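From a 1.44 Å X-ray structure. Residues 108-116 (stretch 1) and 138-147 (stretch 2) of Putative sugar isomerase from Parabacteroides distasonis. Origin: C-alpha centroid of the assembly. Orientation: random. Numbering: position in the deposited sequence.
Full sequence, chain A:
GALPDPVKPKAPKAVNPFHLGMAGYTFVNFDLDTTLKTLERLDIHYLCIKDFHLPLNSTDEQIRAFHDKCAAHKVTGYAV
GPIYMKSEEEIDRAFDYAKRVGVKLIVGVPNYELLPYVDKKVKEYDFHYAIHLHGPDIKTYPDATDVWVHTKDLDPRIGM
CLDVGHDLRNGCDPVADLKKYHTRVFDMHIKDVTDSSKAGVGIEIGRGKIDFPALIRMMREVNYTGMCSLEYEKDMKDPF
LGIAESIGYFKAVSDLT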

# COMPACT_ATOMS: atom_id res chain seq x y z
N GLY A 108 -22.85 11.36 12.26
CA GLY A 108 -23.11 12.52 13.11
C GLY A 108 -22.44 12.47 14.46
O GLY A 108 -21.99 11.40 14.91
N VAL A 109 -22.35 13.65 15.07
CA VAL A 109 -21.96 13.76 16.45
C VAL A 109 -22.97 14.66 17.15
O VAL A 109 -22.75 15.86 17.25
CB VAL A 109 -20.51 14.26 16.60
CG1 VAL A 109 -20.03 14.20 18.07
CG2 VAL A 109 -19.58 13.44 15.68
N PRO A 110 -24.09 14.09 17.61
CA PRO A 110 -25.13 14.91 18.31
C PRO A 110 -24.85 14.99 19.80
O PRO A 110 -24.50 13.96 20.42
CB PRO A 110 -26.39 14.12 18.05
CG PRO A 110 -25.93 12.70 17.98
CD PRO A 110 -24.49 12.68 17.53
N ASN A 111 -25.12 16.14 20.40
CA ASN A 111 -25.05 16.24 21.86
C ASN A 111 -25.98 15.14 22.44
O ASN A 111 -27.05 14.81 21.88
CB ASN A 111 -25.59 17.62 22.34
CG ASN A 111 -24.68 18.78 21.99
OD1 ASN A 111 -23.75 18.64 21.21
ND2 ASN A 111 -24.96 19.95 22.57
N TYR A 112 -25.59 14.56 23.56
CA TYR A 112 -26.39 13.46 24.16
C TYR A 112 -27.86 13.83 24.31
O TYR A 112 -28.73 13.02 24.07
CB TYR A 112 -25.88 13.10 25.58
CG TYR A 112 -24.60 12.30 25.65
CD1 TYR A 112 -24.43 11.13 24.96
CD2 TYR A 112 -23.58 12.67 26.53
CE1 TYR A 112 -23.25 10.43 25.02
CE2 TYR A 112 -22.39 11.93 26.63
CZ TYR A 112 -22.24 10.81 25.86
OH TYR A 112 -21.09 10.01 25.89
N GLU A 113 -28.12 15.05 24.76
CA GLU A 113 -29.50 15.45 25.04
C GLU A 113 -30.35 15.54 23.80
O GLU A 113 -31.58 15.69 23.89
CB GLU A 113 -29.55 16.77 25.84
CG GLU A 113 -29.15 18.04 25.13
CD GLU A 113 -27.63 18.31 25.06
OE1 GLU A 113 -26.80 17.49 25.55
OE2 GLU A 113 -27.29 19.42 24.51
N LEU A 114 -29.72 15.55 22.64
CA LEU A 114 -30.39 15.59 21.35
C LEU A 114 -30.70 14.25 20.73
O LEU A 114 -31.33 14.20 19.65
CB LEU A 114 -29.63 16.46 20.35
CG LEU A 114 -29.46 17.93 20.74
CD1 LEU A 114 -28.49 18.65 19.79
CD2 LEU A 114 -30.83 18.63 20.82
N LEU A 115 -30.31 13.15 21.37
CA LEU A 115 -30.62 11.83 20.85
C LEU A 115 -32.12 11.56 20.63
O LEU A 115 -32.52 10.99 19.61
CB LEU A 115 -29.98 10.76 21.72
CG LEU A 115 -28.45 10.65 21.51
CD1 LEU A 115 -27.85 9.80 22.62
CD2 LEU A 115 -28.05 10.15 20.17
N PRO A 116 -32.99 12.02 21.55
CA PRO A 116 -34.43 11.88 21.25
C PRO A 116 -34.87 12.58 19.95
O PRO A 116 -35.71 12.10 19.19
CB PRO A 116 -35.09 12.51 22.47
CG PRO A 116 -34.07 12.33 23.58
CD PRO A 116 -32.72 12.52 22.93
N ILE A 138 -11.84 12.69 24.20
CA ILE A 138 -13.12 13.40 24.05
C ILE A 138 -14.17 12.80 25.02
O ILE A 138 -14.25 11.58 25.18
CB ILE A 138 -13.58 13.28 22.56
CG1 ILE A 138 -12.65 14.11 21.66
CG2 ILE A 138 -14.98 13.72 22.38
CD1 ILE A 138 -11.33 13.54 21.47
N LYS A 139 -14.95 13.65 25.69
CA LYS A 139 -15.83 13.18 26.76
C LYS A 139 -17.07 12.44 26.27
O LYS A 139 -17.56 11.51 26.95
CB LYS A 139 -16.28 14.35 27.69
CG LYS A 139 -15.22 14.74 28.73
N THR A 140 -17.58 12.86 25.13
CA THR A 140 -18.81 12.32 24.60
C THR A 140 -18.48 11.28 23.53
O THR A 140 -17.65 11.52 22.67
CB THR A 140 -19.63 13.42 23.97
OG1 THR A 140 -19.82 14.47 24.94
CG2 THR A 140 -20.99 12.87 23.53
N TYR A 141 -19.12 10.13 23.65
CA TYR A 141 -18.91 8.99 22.77
C TYR A 141 -17.46 8.56 22.66
O TYR A 141 -16.92 8.46 21.56
CB TYR A 141 -19.46 9.24 21.35
CG TYR A 141 -20.86 9.79 21.33
CD1 TYR A 141 -21.92 9.06 21.83
CD2 TYR A 141 -21.12 11.05 20.78
CE1 TYR A 141 -23.22 9.60 21.85
CE2 TYR A 141 -22.40 11.60 20.76
CZ TYR A 141 -23.44 10.87 21.28
OH TYR A 141 -24.72 11.44 21.29
N PRO A 142 -16.83 8.28 23.81
CA PRO A 142 -15.44 7.86 23.71
C PRO A 142 -15.22 6.55 23.01
O PRO A 142 -14.16 6.36 22.38
CB PRO A 142 -14.97 7.75 25.18
CG PRO A 142 -16.20 7.62 25.97
CD PRO A 142 -17.32 8.30 25.19
N ASP A 143 -16.20 5.63 23.12
CA ASP A 143 -16.02 4.29 22.58
C ASP A 143 -17.34 3.62 22.12
O ASP A 143 -18.44 4.17 22.28
CB ASP A 143 -15.22 3.40 23.56
CG ASP A 143 -16.01 3.05 24.85
OD1 ASP A 143 -17.23 3.33 24.95
OD2 ASP A 143 -15.34 2.52 25.80
N ALA A 144 -17.24 2.41 21.60
CA ALA A 144 -18.38 1.75 21.00
C ALA A 144 -19.42 1.43 22.09
O ALA A 144 -20.62 1.62 21.87
CB ALA A 144 -17.93 0.48 20.32
N THR A 145 -18.97 1.04 23.29
CA THR A 145 -19.89 0.72 24.38
C THR A 145 -20.71 1.91 24.77
O THR A 145 -21.92 1.80 25.02
CB THR A 145 -19.14 0.22 25.61
OG1 THR A 145 -18.42 -0.96 25.24
CG2 THR A 145 -20.12 -0.03 26.81
N ASP A 146 -20.09 3.09 24.78
CA ASP A 146 -20.84 4.30 25.13
C ASP A 146 -21.91 4.62 24.10
O ASP A 146 -23.01 5.02 24.47
CB ASP A 146 -19.92 5.50 25.26
CG ASP A 146 -20.65 6.71 25.81
OD1 ASP A 146 -21.01 6.67 27.01
OD2 ASP A 146 -20.91 7.67 25.05
N VAL A 147 -21.65 4.40 22.83
CA VAL A 147 -22.65 4.64 21.82
C VAL A 147 -23.74 3.63 21.94
O VAL A 147 -24.93 4.01 21.93
CB VAL A 147 -22.10 4.62 20.39
CG1 VAL A 147 -23.24 4.82 19.37
CG2 VAL A 147 -21.06 5.71 20.22

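Two tyrosines, one from each stretch, make most of this contact, and each reaches across to end in a hydrogen bond with the other stretch. The buried area is small, 316 Å² over both surfaces, and Tyr-112 and Tyr-141 supply about two thirds of it. Neither CA-to-CB bond points at the opposing stretch; both run sideways, and the long rings, set by chi1 in the m well, carry the hydroxyls across.

Tyr-141 is the buried bump. Its ring slides in beside the end of the strand 108-110, with Val-109 at its edge and the Pro-110 ring packed nearby, out of the ring plane: Val-109 CG1 lies 4.3 Å from Tyr-141 CD2, near the ring plane, and Pro-110 CD lies 4.0 Å from Tyr-141 CE2. These compact apolar side chains suit a place beside an aromatic ring, since they fill space without asking for polar partners. At the tip, Tyr-141 OH donates a hydrogen bond to Pro-110 O, 2.7 Å away. Proline has no amide hydrogen to give, but its carbonyl remains a good acceptor. Leu-115, whose CA-to-CB bond points toward stretch 2, packs against the same tip, its CD2 3.7 Å from Tyr-141 OH.

Tyr-112 fills a hollow of different character, formed by Thr-140, Tyr-141 and Asp-146. Thr-140 points its CB toward stretch 1 and sets its methyl over one face of the Tyr-112 ring: CG2 is 3.6 Å from the ring centroid and only 20° off the normal, a CH-pi contact. Threonine's short branch brings a methyl to the ring without a long chain to accommodate. The two tyrosine rings meet edge-to-face, the edge of Tyr-112 toward the face of Tyr-141, with centroids 4.8 Å apart and planes at 68°. Their closest carbons, Tyr-112 CE1 and Tyr-141 CE1, come within 3.3 Å, so the fit is tight.

The hydroxyl of Tyr-112 serves two partners at once. It donates to Asp-146 through a very short hydrogen bond, 2.5 Å from OH to OD2, and accepts from the backbone of Tyr-141, whose N lies 3.0 Å from Tyr-112 OH with a nearly linear angle of 175°. A phenol suits this junction because its oxygen can both give and receive at the end of a rigid, space-filling ring. Asp-146 offers its carboxylate from the first turn of a helix, where Asp-143 caps the N-terminus: Asp-143 OD1 accepts from Asp-146 N at 2.9 Å. The cap thus engages the backbone of the same residue whose side chain holds Tyr-112.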